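Local coordinates for protein putative epimerase (Burkholderia cenocepacia, PDB 4LW8) that probably acts as an NAD(P)-dependent sugar epimerase or dehydratase in the biosynthesis of the lipopolysaccharide O-antigen, at residues R19-V23 with A80-P86; V45-P51 with C64-D70; L118-S122 with W174-I180. One frame throughout, in Å; residues are numbered along the deposited sequence.

Contact 1 of 3, residues R19-V23 with A80-P86; sequences RRAFV and AAADARP
R20 and F22 meet the end of helix 74-84 in two different ways, one polar and one apolar, and so illustrate how a beta strand can hold a neighbouring helix. Both side chains leave strand 20-24 on the face turned to the helix, whereas A21 between them points away. From CG to NE the R20 chain is extended (chi3 173°), and this length carries its guanidinium out to the last carbonyls of the helix. NH1 makes a nearly straight hydrogen bond to A84 O, at 3.0 Å. The acceptor lies in the guanidinium plane, but the nitrogen stands well above the plane of the carbonyl. The same NH1 reaches D83 O, also at 3.0 Å, in a bent and weaker bond.

R85, the residue with positive phi that ends the helix, lies beside R20 and points the same way. R20 NH1 sits 3.8 Å from R85 NH2, over one face of the R85 guanidinium. A bend at chi3 (-66°) turns R85 back on its own helix, where NH1 gives a weak bond to A82 O.

F22 handles the apolar half. Its CG is anti to the backbone N (chi1 -176°), which carries the ring toward one turn of helix, with CD1 3.8 Å from A84 CB and CZ 4.4 Å from A80 CB. F22 CB rests 3.5 Å from P86 CB, and W46 of the adjacent strand touches R20, D83 and A84.

Two arginines thus serve three successive carbonyls at the C-terminal end of the helix. The negative end of the helix dipole probably offsets the closeness of the two positive charges, while F22, A80, A84 and P86, all buried, form the apolar part of the contact.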
ATOM      1  N   ARG A  19     -31.339 -15.419   5.662  1.00 47.88           N
ATOM      2  CA  ARG A  19     -30.247 -14.469   5.872  1.00 51.78           C
ATOM      3  C   ARG A  19     -28.897 -15.080   5.498  1.00 48.14           C
ATOM      4  O   ARG A  19     -28.511 -16.123   6.021  1.00 46.58           O
ATOM      5  CB  ARG A  19     -30.226 -14.000   7.325  1.00 58.26           C
ATOM      6  CG  ARG A  19     -29.298 -12.834   7.576  1.00 62.82           C
ATOM      7  CD  ARG A  19     -29.446 -12.324   8.998  1.00 71.92           C
ATOM      8  NE  ARG A  19     -28.884 -10.984   9.152  1.00 76.75           N
ATOM      9  CZ  ARG A  19     -28.497 -10.464  10.313  1.00 77.37           C
ATOM     10  NH1 ARG A  19     -28.598 -11.178  11.430  1.00 76.10           N
ATOM     11  NH2 ARG A  19     -27.999  -9.233  10.354  1.00 74.52           N
ATOM     12  N   ARG A  20     -28.172 -14.425   4.599  1.00 37.75           N
ATOM     13  CA  ARG A  20     -26.991 -15.047   4.028  1.00 38.37           C
ATOM     14  C   ARG A  20     -25.681 -14.363   4.410  1.00 35.68           C
ATOM     15  O   ARG A  20     -25.598 -13.138   4.546  1.00 32.20           O
ATOM     16  CB  ARG A  20     -27.123 -15.093   2.504  1.00 33.77           C
ATOM     17  CG  ARG A  20     -28.274 -15.981   2.033  1.00 42.54           C
ATOM     18  CD  ARG A  20     -28.645 -15.626   0.625  1.00 39.52           C
ATOM     19  NE  ARG A  20     -29.628 -16.510   0.018  1.00 41.50           N
ATOM     20  CZ  ARG A  20     -29.715 -16.671  -1.295  1.00 39.42           C
ATOM     21  NH1 ARG A  20     -28.862 -16.023  -2.077  1.00 37.73           N
ATOM     22  NH2 ARG A  20     -30.617 -17.481  -1.826  1.00 44.28           N
ATOM     23  N   ALA A  21     -24.655 -15.182   4.590  1.00 26.99           N
ATOM     24  CA  ALA A  21     -23.295 -14.677   4.737  1.00 22.60           C
ATOM     25  C   ALA A  21     -22.473 -15.173   3.569  1.00 28.61           C
ATOM     26  O   ALA A  21     -22.754 -16.241   3.013  1.00 24.11           O
ATOM     27  CB  ALA A  21     -22.688 -15.125   6.043  1.00 27.24           C
ATOM     28  N   PHE A  22     -21.461 -14.390   3.199  1.00 22.28           N
ATOM     29  CA  PHE A  22     -20.570 -14.714   2.102  1.00 25.45           C
ATOM     30  C   PHE A  22     -19.129 -14.589   2.602  1.00 26.09           C
ATOM     31  O   PHE A  22     -18.707 -13.518   3.051  1.00 27.44           O
ATOM     32  CB  PHE A  22     -20.840 -13.779   0.918  1.00 24.75           C
ATOM     33  CG  PHE A  22     -20.032 -14.078  -0.314  1.00 28.03           C
ATOM     34  CD1 PHE A  22     -20.225 -15.254  -1.021  1.00 22.89           C
ATOM     35  CD2 PHE A  22     -19.099 -13.156  -0.785  1.00 27.35           C
ATOM     36  CE1 PHE A  22     -19.497 -15.520  -2.171  1.00 29.58           C
ATOM     37  CE2 PHE A  22     -18.353 -13.419  -1.930  1.00 33.52           C
ATOM     38  CZ  PHE A  22     -18.555 -14.599  -2.628  1.00 33.64           C
ATOM     39  N   VAL A  23     -18.389 -15.688   2.560  1.00 28.95           N
ATOM     40  CA  VAL A  23     -17.036 -15.732   3.123  1.00 27.49           C
ATOM     41  C   VAL A  23     -16.035 -16.120   2.063  1.00 24.00           C
ATOM     42  O   VAL A  23     -16.111 -17.214   1.529  1.00 24.18           O
ATOM     43  CB  VAL A  23     -16.927 -16.743   4.283  1.00 23.83           C
ATOM     44  CG1 VAL A  23     -15.516 -16.737   4.859  1.00 24.16           C
ATOM     45  CG2 VAL A  23     -18.003 -16.440   5.370  1.00 23.14           C
ATOM     46  N   ALA A  80     -20.899 -14.260  -8.567  1.00 22.27           N
ATOM     47  CA  ALA A  80     -21.026 -14.968  -7.291  1.00 23.98           C
ATOM     48  C   ALA A  80     -21.733 -14.109  -6.229  1.00 32.80           C
ATOM     49  O   ALA A  80     -22.598 -14.590  -5.503  1.00 36.21           O
ATOM     50  CB  ALA A  80     -19.653 -15.408  -6.776  1.00 22.58           C
ATOM     51  N   ALA A  81     -21.351 -12.840  -6.135  1.00 32.51           N
ATOM     52  CA  ALA A  81     -21.947 -11.940  -5.154  1.00 27.47           C
ATOM     53  C   ALA A  81     -23.420 -11.713  -5.430  1.00 33.15           C
ATOM     54  O   ALA A  81     -24.244 -11.683  -4.507  1.00 28.55           O
ATOM     55  CB  ALA A  81     -21.224 -10.609  -5.152  1.00 28.00           C
ATOM     56  N   ALA A  82     -23.749 -11.526  -6.702  1.00 22.40           N
ATOM     57  CA  ALA A  82     -25.129 -11.235  -7.082  1.00 29.22           C
ATOM     58  C   ALA A  82     -26.048 -12.438  -6.807  1.00 26.30           C
ATOM     59  O   ALA A  82     -27.233 -12.275  -6.539  1.00 33.67           O
ATOM     60  CB  ALA A  82     -25.201 -10.807  -8.547  1.00 24.80           C
ATOM     61  N   ASP A  83     -25.481 -13.633  -6.879  1.00 29.60           N
ATOM     62  CA  ASP A  83     -26.190 -14.880  -6.588  1.00 31.91           C
ATOM     63  C   ASP A  83     -26.316 -15.052  -5.070  1.00 32.22           C
ATOM     64  O   ASP A  83     -27.384 -15.372  -4.557  1.00 29.91           O
ATOM     65  CB  ASP A  83     -25.430 -16.062  -7.210  1.00 29.88           C
ATOM     66  CG  ASP A  83     -26.218 -17.387  -7.182  1.00 29.25           C
ATOM     67  OD1 ASP A  83     -27.460 -17.379  -7.097  1.00 29.33           O
ATOM     68  OD2 ASP A  83     -25.569 -18.447  -7.247  1.00 30.90           O
ATOM     69  N   ALA A  84     -25.206 -14.843  -4.363  1.00 29.09           N
ATOM     70  CA  ALA A  84     -25.162 -15.006  -2.915  1.00 28.16           C
ATOM     71  C   ALA A  84     -26.002 -13.948  -2.178  1.00 28.91           C
ATOM     72  O   ALA A  84     -26.612 -14.246  -1.159  1.00 33.52           O
ATOM     73  CB  ALA A  84     -23.706 -14.974  -2.425  1.00 27.31           C
ATOM     74  N   ARG A  85     -26.013 -12.717  -2.687  1.00 28.60           N
ATOM     75  CA  ARG A  85     -26.784 -11.619  -2.087  1.00 24.42           C
ATOM     76  C   ARG A  85     -26.568 -11.485  -0.572  1.00 24.56           C
ATOM     77  O   ARG A  85     -27.524 -11.433   0.188  1.00 30.14           O
ATOM     78  CB  ARG A  85     -28.275 -11.783  -2.364  1.00 30.81           C
ATOM     79  CG  ARG A  85     -28.637 -11.481  -3.797  1.00 47.52           C
ATOM     80  CD  ARG A  85     -30.132 -11.332  -4.004  1.00 52.40           C
ATOM     81  NE  ARG A  85     -30.882 -12.567  -3.779  1.00 56.41           N
ATOM     82  CZ  ARG A  85     -30.884 -13.615  -4.602  1.00 58.01           C
ATOM     83  NH1 ARG A  85     -30.136 -13.617  -5.712  1.00 52.15           N
ATOM     84  NH2 ARG A  85     -31.625 -14.679  -4.299  1.00 42.09           N
ATOM     85  N   PRO A  86     -25.313 -11.437  -0.126  1.00 22.80           N
ATOM     86  CA  PRO A  86     -25.119 -11.529   1.322  1.00 30.50           C
ATOM     87  C   PRO A  86     -25.560 -10.301   2.112  1.00 29.34           C
ATOM     88  O   PRO A  86     -25.497  -9.188   1.600  1.00 30.10           O
ATOM     89  CB  PRO A  86     -23.602 -11.698   1.439  1.00 26.30           C
ATOM     90  CG  PRO A  86     -23.083 -10.919   0.283  1.00 25.22           C
ATOM     91  CD  PRO A  86     -24.039 -11.210  -0.836  1.00 21.36           C
TER

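Contact 2 of 3, residues V45-P51 with C64-D70; sequences VWGTVAP and CTLLPVD
With CG anti to the carbonyl carbon (chi1 -62°), W46 lies alongside T65, whose CG2 is anti to the backbone N, and this pair of torsions brings an indole face against a methyl-bearing branch. T65 CB stands 3.9 Å from the centroid of the five-membered ring of W46 in a CH-pi contact, and T65 CG2 covers the six-membered part, 3.7 Å from W46 CE3. L67 CD1 comes to the edge of the same indole, near its plane. Further along this face, T48 CG2 meets V69 CB at 3.9 Å. On the other face, V49 packs its methyls against L66 and P68.

Five backbone bonds join the two parallel strands: V45 O and T65 N, T65 O and G47 N, G47 O and L67 N, L67 O and V49 N, V49 O and V69 N. The straightest is L67 N to G47 O (176°, 2.8 Å).

This is a neighbouring pair in the parallel part of the sheet of a Rossmann-type domain. Strand 20-24 flanks strand 44-49 on the side away from 65-68; helix 74-84 covers W46 and V69, helix 29-40 packs on V45 and C64, and T48 OG1 is bonded to G25 N just beyond strand 20-24.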
ATOM      1  N   VAL A  45     -24.583 -19.844   5.157  1.00 27.22           N
ATOM      2  CA  VAL A  45     -23.211 -19.488   4.808  1.00 25.44           C
ATOM      3  C   VAL A  45     -22.858 -19.908   3.387  1.00 28.22           C
ATOM      4  O   VAL A  45     -22.933 -21.092   3.047  1.00 30.20           O
ATOM      5  CB  VAL A  45     -22.203 -20.112   5.801  1.00 30.20           C
ATOM      6  CG1 VAL A  45     -20.767 -19.788   5.401  1.00 25.88           C
ATOM      7  CG2 VAL A  45     -22.479 -19.612   7.198  1.00 29.26           C
ATOM      8  N   TRP A  46     -22.521 -18.914   2.560  1.00 31.16           N
ATOM      9  CA  TRP A  46     -21.968 -19.118   1.213  1.00 24.78           C
ATOM     10  C   TRP A  46     -20.500 -18.717   1.233  1.00 28.01           C
ATOM     11  O   TRP A  46     -20.078 -17.984   2.114  1.00 27.09           O
ATOM     12  CB  TRP A  46     -22.679 -18.275   0.152  1.00 24.02           C
ATOM     13  CG  TRP A  46     -24.135 -18.534  -0.049  1.00 23.62           C
ATOM     14  CD1 TRP A  46     -25.083 -18.734   0.919  1.00 24.77           C
ATOM     15  CD2 TRP A  46     -24.820 -18.598  -1.299  1.00 24.23           C
ATOM     16  NE1 TRP A  46     -26.310 -18.938   0.344  1.00 27.55           N
ATOM     17  CE2 TRP A  46     -26.180 -18.850  -1.019  1.00 32.34           C
ATOM     18  CE3 TRP A  46     -24.414 -18.480  -2.633  1.00 26.75           C
ATOM     19  CZ2 TRP A  46     -27.143 -18.985  -2.025  1.00 31.46           C
ATOM     20  CZ3 TRP A  46     -25.371 -18.613  -3.628  1.00 28.43           C
ATOM     21  CH2 TRP A  46     -26.720 -18.857  -3.315  1.00 27.97           C
ATOM     22  N   GLY A  47     -19.718 -19.169   0.262  1.00 25.41           N
ATOM     23  CA  GLY A  47     -18.328 -18.757   0.224  1.00 27.88           C
ATOM     24  C   GLY A  47     -17.612 -19.169  -1.040  1.00 34.84           C
ATOM     25  O   GLY A  47     -18.165 -19.914  -1.844  1.00 31.81           O
ATOM     26  N   THR A  48     -16.378 -18.696  -1.217  1.00 25.96           N
ATOM     27  CA  THR A  48     -15.629 -19.026  -2.420  1.00 25.98           C
ATOM     28  C   THR A  48     -14.612 -20.129  -2.154  1.00 30.02           C
ATOM     29  O   THR A  48     -14.139 -20.269  -1.030  1.00 26.68           O
ATOM     30  CB  THR A  48     -14.898 -17.796  -2.992  1.00 31.35           C
ATOM     31  OG1 THR A  48     -13.916 -17.332  -2.047  1.00 28.32           O
ATOM     32  CG2 THR A  48     -15.899 -16.676  -3.284  1.00 29.27           C
ATOM     33  N   VAL A  49     -14.326 -20.917  -3.192  1.00 27.30           N
ATOM     34  CA  VAL A  49     -13.220 -21.872  -3.218  1.00 23.99           C
ATOM     35  C   VAL A  49     -12.450 -21.672  -4.517  1.00 30.56           C
ATOM     36  O   VAL A  49     -12.984 -21.116  -5.472  1.00 31.39           O
ATOM     37  CB  VAL A  49     -13.705 -23.347  -3.154  1.00 37.54           C
ATOM     38  CG1 VAL A  49     -14.410 -23.634  -1.842  1.00 35.07           C
ATOM     39  CG2 VAL A  49     -14.603 -23.652  -4.346  1.00 26.23           C
ATOM     40  N   ALA A  50     -11.207 -22.139  -4.571  1.00 27.65           N
ATOM     41  CA  ALA A  50     -10.416 -22.042  -5.798  1.00 33.27           C
ATOM     42  C   ALA A  50     -10.951 -23.002  -6.851  1.00 37.90           C
ATOM     43  O   ALA A  50     -11.182 -24.166  -6.555  1.00 46.70           O
ATOM     44  CB  ALA A  50      -8.933 -22.359  -5.518  1.00 32.10           C
ATOM     45  N   PRO A  51     -11.134 -22.519  -8.084  1.00 29.73           N
ATOM     46  CA  PRO A  51     -11.531 -23.387  -9.191  1.00 31.86           C
ATOM     47  C   PRO A  51     -10.529 -24.519  -9.392  1.00 45.09           C
ATOM     48  O   PRO A  51      -9.333 -24.302  -9.210  1.00 49.14           O
ATOM     49  CB  PRO A  51     -11.539 -22.439 -10.393  1.00 31.99           C
ATOM     50  CG  PRO A  51     -11.839 -21.101  -9.801  1.00 29.50           C
ATOM     51  CD  PRO A  51     -11.147 -21.092  -8.465  1.00 28.50           C
ATOM     52  N   CYS A  64     -22.715 -25.563   3.725  1.00 31.96           N
ATOM     53  CA  CYS A  64     -22.243 -24.345   3.077  1.00 34.35           C
ATOM     54  C   CYS A  64     -22.427 -24.416   1.570  1.00 38.30           C
ATOM     55  O   CYS A  64     -22.276 -25.479   0.975  1.00 44.42           O
ATOM     56  CB  CYS A  64     -20.775 -24.095   3.410  1.00 34.65           C
ATOM     57  SG  CYS A  64     -20.496 -23.805   5.162  1.00 37.75           S
ATOM     58  N   THR A  65     -22.766 -23.286   0.961  1.00 36.63           N
ATOM     59  CA  THR A  65     -22.847 -23.201  -0.487  1.00 26.47           C
ATOM     60  C   THR A  65     -21.486 -22.695  -0.990  1.00 31.75           C
ATOM     61  O   THR A  65     -21.088 -21.580  -0.678  1.00 31.24           O
ATOM     62  CB  THR A  65     -23.983 -22.269  -0.946  1.00 27.92           C
ATOM     63  OG1 THR A  65     -25.239 -22.762  -0.460  1.00 30.83           O
ATOM     64  CG2 THR A  65     -24.031 -22.185  -2.470  1.00 27.55           C
ATOM     65  N   LEU A  66     -20.772 -23.536  -1.738  1.00 28.96           N
ATOM     66  CA  LEU A  66     -19.402 -23.246  -2.164  1.00 29.41           C
ATOM     67  C   LEU A  66     -19.344 -22.854  -3.626  1.00 26.13           C
ATOM     68  O   LEU A  66     -19.679 -23.652  -4.494  1.00 28.95           O
ATOM     69  CB  LEU A  66     -18.507 -24.469  -1.929  1.00 28.33           C
ATOM     70  CG  LEU A  66     -18.510 -25.016  -0.502  1.00 33.30           C
ATOM     71  CD1 LEU A  66     -17.590 -26.216  -0.391  1.00 38.63           C
ATOM     72  CD2 LEU A  66     -18.074 -23.941   0.452  1.00 30.87           C
ATOM     73  N   LEU A  67     -18.891 -21.638  -3.904  1.00 27.37           N
ATOM     74  CA  LEU A  67     -18.824 -21.146  -5.277  1.00 27.90           C
ATOM     75  C   LEU A  67     -17.367 -21.079  -5.797  1.00 29.29           C
ATOM     76  O   LEU A  67     -16.534 -20.389  -5.220  1.00 27.14           O
ATOM     77  CB  LEU A  67     -19.488 -19.764  -5.365  1.00 25.11           C
ATOM     78  CG  LEU A  67     -20.922 -19.592  -4.820  1.00 23.84           C
ATOM     79  CD1 LEU A  67     -21.404 -18.148  -5.021  1.00 22.20           C
ATOM     80  CD2 LEU A  67     -21.894 -20.565  -5.460  1.00 24.60           C
ATOM     81  N   PRO A  68     -17.051 -21.807  -6.880  1.00 29.44           N
ATOM     82  CA  PRO A  68     -15.676 -21.725  -7.386  1.00 33.24           C
ATOM     83  C   PRO A  68     -15.416 -20.365  -8.031  1.00 37.17           C
ATOM     84  O   PRO A  68     -15.941 -20.067  -9.107  1.00 38.39           O
ATOM     85  CB  PRO A  68     -15.599 -22.862  -8.423  1.00 28.24           C
ATOM     86  CG  PRO A  68     -16.832 -23.693  -8.204  1.00 39.55           C
ATOM     87  CD  PRO A  68     -17.862 -22.765  -7.645  1.00 27.17           C
ATOM     88  N   VAL A  69     -14.618 -19.548  -7.354  1.00 31.88           N
ATOM     89  CA  VAL A  69     -14.300 -18.199  -7.804  1.00 33.60           C
ATOM     90  C   VAL A  69     -12.821 -17.861  -7.575  1.00 27.87           C
ATOM     91  O   VAL A  69     -12.308 -17.982  -6.467  1.00 34.04           O
ATOM     92  CB  VAL A  69     -15.164 -17.119  -7.073  1.00 29.35           C
ATOM     93  CG1 VAL A  69     -14.873 -15.777  -7.650  1.00 27.35           C
ATOM     94  CG2 VAL A  69     -16.655 -17.428  -7.186  1.00 33.28           C
ATOM     95  N   ASP A  70     -12.141 -17.433  -8.627  1.00 29.29           N
ATOM     96  CA  ASP A  70     -10.814 -16.843  -8.475  1.00 33.33           C
ATOM     97  C   ASP A  70     -10.966 -15.342  -8.166  1.00 32.94           C
ATOM     98  O   ASP A  70     -11.658 -14.634  -8.885  1.00 29.56           O
ATOM     99  CB  ASP A  70      -9.984 -17.090  -9.738  1.00 47.21           C
ATOM    100  CG  ASP A  70      -8.723 -16.230  -9.808  1.00 63.63           C
ATOM    101  OD1 ASP A  70      -8.139 -15.902  -8.752  1.00 63.35           O
ATOM    102  OD2 ASP A  70      -8.306 -15.894 -10.939  1.00 75.94           O
TER

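Contact 3 of 3, residues L118-S122 with W174-I180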
ATOM      1  N   LEU A 118     -15.026  -5.858  -3.363  1.00 27.95           N
ATOM      2  CA  LEU A 118     -15.749  -4.644  -2.991  1.00 21.54           C
ATOM      3  C   LEU A 118     -16.569  -4.126  -4.168  1.00 25.60           C
ATOM      4  O   LEU A 118     -17.721  -3.729  -3.991  1.00 27.14           O
ATOM      5  CB  LEU A 118     -14.771  -3.558  -2.477  1.00 21.31           C
ATOM      6  CG  LEU A 118     -13.991  -3.970  -1.217  1.00 24.91           C
ATOM      7  CD1 LEU A 118     -12.972  -2.925  -0.830  1.00 26.62           C
ATOM      8  CD2 LEU A 118     -14.925  -4.254  -0.025  1.00 20.55           C
ATOM      9  N   ALA A 119     -15.995  -4.148  -5.374  1.00 24.35           N
ATOM     10  CA  ALA A 119     -16.730  -3.719  -6.568  1.00 29.22           C
ATOM     11  C   ALA A 119     -17.970  -4.584  -6.804  1.00 23.34           C
ATOM     12  O   ALA A 119     -19.031  -4.079  -7.195  1.00 26.14           O
ATOM     13  CB  ALA A 119     -15.817  -3.743  -7.812  1.00 20.85           C
ATOM     14  N   ALA A 120     -17.825  -5.890  -6.585  1.00 23.22           N
ATOM     15  CA  ALA A 120     -18.934  -6.830  -6.734  1.00 29.54           C
ATOM     16  C   ALA A 120     -20.059  -6.527  -5.736  1.00 28.32           C
ATOM     17  O   ALA A 120     -21.236  -6.523  -6.096  1.00 25.85           O
ATOM     18  CB  ALA A 120     -18.438  -8.264  -6.561  1.00 28.02           C
ATOM     19  N   LEU A 121     -19.694  -6.269  -4.484  1.00 21.55           N
ATOM     20  CA  LEU A 121     -20.699  -5.990  -3.458  1.00 30.40           C
ATOM     21  C   LEU A 121     -21.377  -4.645  -3.710  1.00 27.27           C
ATOM     22  O   LEU A 121     -22.595  -4.501  -3.572  1.00 26.56           O
ATOM     23  CB  LEU A 121     -20.063  -6.020  -2.067  1.00 24.11           C
ATOM     24  CG  LEU A 121     -19.405  -7.360  -1.691  1.00 23.58           C
ATOM     25  CD1 LEU A 121     -18.592  -7.211  -0.418  1.00 25.47           C
ATOM     26  CD2 LEU A 121     -20.499  -8.411  -1.500  1.00 21.45           C
ATOM     27  N   SER A 122     -20.583  -3.674  -4.132  1.00 28.60           N
ATOM     28  CA  SER A 122     -21.067  -2.314  -4.331  1.00 30.44           C
ATOM     29  C   SER A 122     -22.093  -2.255  -5.464  1.00 33.46           C
ATOM     30  O   SER A 122     -22.968  -1.390  -5.492  1.00 29.89           O
ATOM     31  CB  SER A 122     -19.878  -1.381  -4.606  1.00 31.90           C
ATOM     32  OG  SER A 122     -20.296  -0.033  -4.717  1.00 45.14           O
ATOM     33  N   TRP A 174     -13.884   2.606  -0.846  1.00 25.71           N
ATOM     34  CA  TRP A 174     -15.260   2.140  -1.031  1.00 25.05           C
ATOM     35  C   TRP A 174     -16.173   2.494   0.152  1.00 28.90           C
ATOM     36  O   TRP A 174     -17.323   2.063   0.196  1.00 27.74           O
ATOM     37  CB  TRP A 174     -15.251   0.617  -1.269  1.00 22.68           C
ATOM     38  CG  TRP A 174     -14.532   0.282  -2.542  1.00 27.74           C
ATOM     39  CD1 TRP A 174     -13.175   0.124  -2.715  1.00 24.23           C
ATOM     40  CD2 TRP A 174     -15.121   0.116  -3.834  1.00 24.43           C
ATOM     41  NE1 TRP A 174     -12.896  -0.145  -4.030  1.00 27.07           N
ATOM     42  CE2 TRP A 174     -14.070  -0.156  -4.742  1.00 24.92           C
ATOM     43  CE3 TRP A 174     -16.442   0.151  -4.314  1.00 21.90           C
ATOM     44  CZ2 TRP A 174     -14.297  -0.384  -6.101  1.00 23.78           C
ATOM     45  CZ3 TRP A 174     -16.666  -0.064  -5.673  1.00 20.93           C
ATOM     46  CH2 TRP A 174     -15.599  -0.331  -6.547  1.00 31.57           C
ATOM     47  N   ALA A 175     -15.668   3.297   1.092  1.00 24.48           N
ATOM     48  CA  ALA A 175     -16.380   3.569   2.335  1.00 29.02           C
ATOM     49  C   ALA A 175     -17.707   4.293   2.101  1.00 32.22           C
ATOM     50  O   ALA A 175     -18.625   4.175   2.905  1.00 31.68           O
ATOM     51  CB  ALA A 175     -15.510   4.384   3.290  1.00 32.16           C
ATOM     52  N   ASP A 176     -17.814   5.034   1.003  1.00 32.47           N
ATOM     53  CA  ASP A 176     -19.057   5.751   0.699  1.00 31.51           C
ATOM     54  C   ASP A 176     -20.139   4.801   0.171  1.00 33.07           C
ATOM     55  O   ASP A 176     -21.307   5.172   0.071  1.00 39.52           O
ATOM     56  CB  ASP A 176     -18.800   6.875  -0.319  1.00 31.70           C
ATOM     57  CG  ASP A 176     -18.108   6.371  -1.597  1.00 49.09           C
ATOM     58  OD1 ASP A 176     -17.401   5.332  -1.535  1.00 44.57           O
ATOM     59  OD2 ASP A 176     -18.272   7.010  -2.664  1.00 51.57           O
ATOM     60  N   ARG A 177     -19.746   3.580  -0.174  1.00 32.78           N
ATOM     61  CA  ARG A 177     -20.672   2.635  -0.794  1.00 33.42           C
ATOM     62  C   ARG A 177     -20.947   1.413   0.076  1.00 33.02           C
ATOM     63  O   ARG A 177     -21.991   0.781  -0.057  1.00 30.42           O
ATOM     64  CB  ARG A 177     -20.136   2.204  -2.168  1.00 30.87           C
ATOM     65  CG  ARG A 177     -20.431   3.243  -3.271  1.00 39.59           C
ATOM     66  CD  ARG A 177     -19.436   3.164  -4.427  1.00 41.03           C
ATOM     67  NE  ARG A 177     -18.109   3.659  -4.059  1.00 46.74           N
ATOM     68  CZ  ARG A 177     -17.081   3.752  -4.900  1.00 46.27           C
ATOM     69  NH1 ARG A 177     -17.218   3.363  -6.164  1.00 42.40           N
ATOM     70  NH2 ARG A 177     -15.913   4.225  -4.477  1.00 39.42           N
ATOM     71  N   LEU A 178     -20.029   1.096   0.987  1.00 29.04           N
ATOM     72  CA  LEU A 178     -20.136  -0.130   1.777  1.00 32.99           C
ATOM     73  C   LEU A 178     -19.752   0.096   3.238  1.00 27.22           C
ATOM     74  O   LEU A 178     -18.842   0.867   3.524  1.00 30.50           O
ATOM     75  CB  LEU A 178     -19.250  -1.236   1.177  1.00 24.38           C
ATOM     76  CG  LEU A 178     -19.520  -1.796  -0.232  1.00 24.20           C
ATOM     77  CD1 LEU A 178     -18.330  -2.681  -0.670  1.00 19.49           C
ATOM     78  CD2 LEU A 178     -20.799  -2.612  -0.252  1.00 23.27           C
ATOM     79  N   PRO A 179     -20.432  -0.599   4.163  1.00 28.77           N
ATOM     80  CA  PRO A 179     -20.069  -0.552   5.587  1.00 27.84           C
ATOM     81  C   PRO A 179     -18.904  -1.487   5.889  1.00 29.19           C
ATOM     82  O   PRO A 179     -19.097  -2.689   6.070  1.00 30.93           O
ATOM     83  CB  PRO A 179     -21.336  -1.012   6.289  1.00 25.55           C
ATOM     84  CG  PRO A 179     -22.001  -1.923   5.290  1.00 28.55           C
ATOM     85  CD  PRO A 179     -21.653  -1.393   3.927  1.00 31.69           C
ATOM     86  N   ILE A 180     -17.703  -0.926   5.956  1.00 24.98           N
ATOM     87  CA  ILE A 180     -16.484  -1.735   5.957  1.00 23.63           C
ATOM     88  C   ILE A 180     -15.791  -1.688   7.308  1.00 27.94           C
ATOM     89  O   ILE A 180     -15.495  -0.614   7.825  1.00 26.17           O
ATOM     90  CB  ILE A 180     -15.498  -1.263   4.854  1.00 27.80           C
ATOM     91  CG1 ILE A 180     -16.115  -1.503   3.474  1.00 28.80           C
ATOM     92  CG2 ILE A 180     -14.124  -1.993   4.969  1.00 18.73           C
ATOM     93  CD1 ILE A 180     -15.357  -0.843   2.319  1.00 22.43           C
TER
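L118 and W174 form the centre of this contact, where the last turn of helix 103-122 meets the loop leading into strand 180-189. The first shell is a ring covered by aliphatic carbon. L118 CB sits over one indole face of W174, 3.9 Å from the centroid of the five-membered ring and close to its normal, a CH-pi contact. L118 CD1 continues to the pyrrole side, 3.6 Å from W174 CD1. A119 CB meets the far corner of the six-membered ring, 3.6 Å from CH2 of W174, and S122 CB lies 3.6 Å from CZ3 of the same ring. S122 OG rests on the aliphatic part of R177, 3.3 Å from R177 CD. Beside the indole, L178 packs on the helix, its CD1 3.8 Å from L118 CD2 and its CD2 3.9 Å from L121 CB.

In the second layer, R177 lays its guanidinium over the opposite face of W174, with W174 CE3 above the centre of the planar group. A bend at chi3 (-71°) folds the arginine back to this place. A salt bridge from R177 NE to D176 OD1 holds the guanidinium, with NH2 adding weak bonds to the same oxygen and to L173 O. The turn that carries these residues is fixed because W174 O accepts from both R177 N and L178 N.

The two segments are therefore joined mainly by van der Waals and CH-pi packing, with no polar bond found between them. Polar groups act within the loop instead, placing the guanidinium against the indole face opposite L118; the cationic group there may add some electrostatic attraction.

How the contacts relate
The three contacts lie close together in one Rossmann-type domain, two of them on its sheet and the third between a covering helix and a loop. Contacts 1 and 2 have centres about 10 Å apart and share the sheet: strands 20-24 and 44-49 are neighbours, joined by backbone bonds between A21, V23 and W46. Along the chain, 45-51 and 64-70 both fall between the two halves of contact 1, and strand 65-68 runs on into helix 74-84. Contact 3 follows in sequence, its centre about 14 Å from that of contact 1, and is linked to it where A81 meets A120 and P86 meets L121. Contacts 2 and 3 do not touch. Helix 74-84 thus connects the sheet side with helix 103-122, within the presumed nucleotide-binding domain.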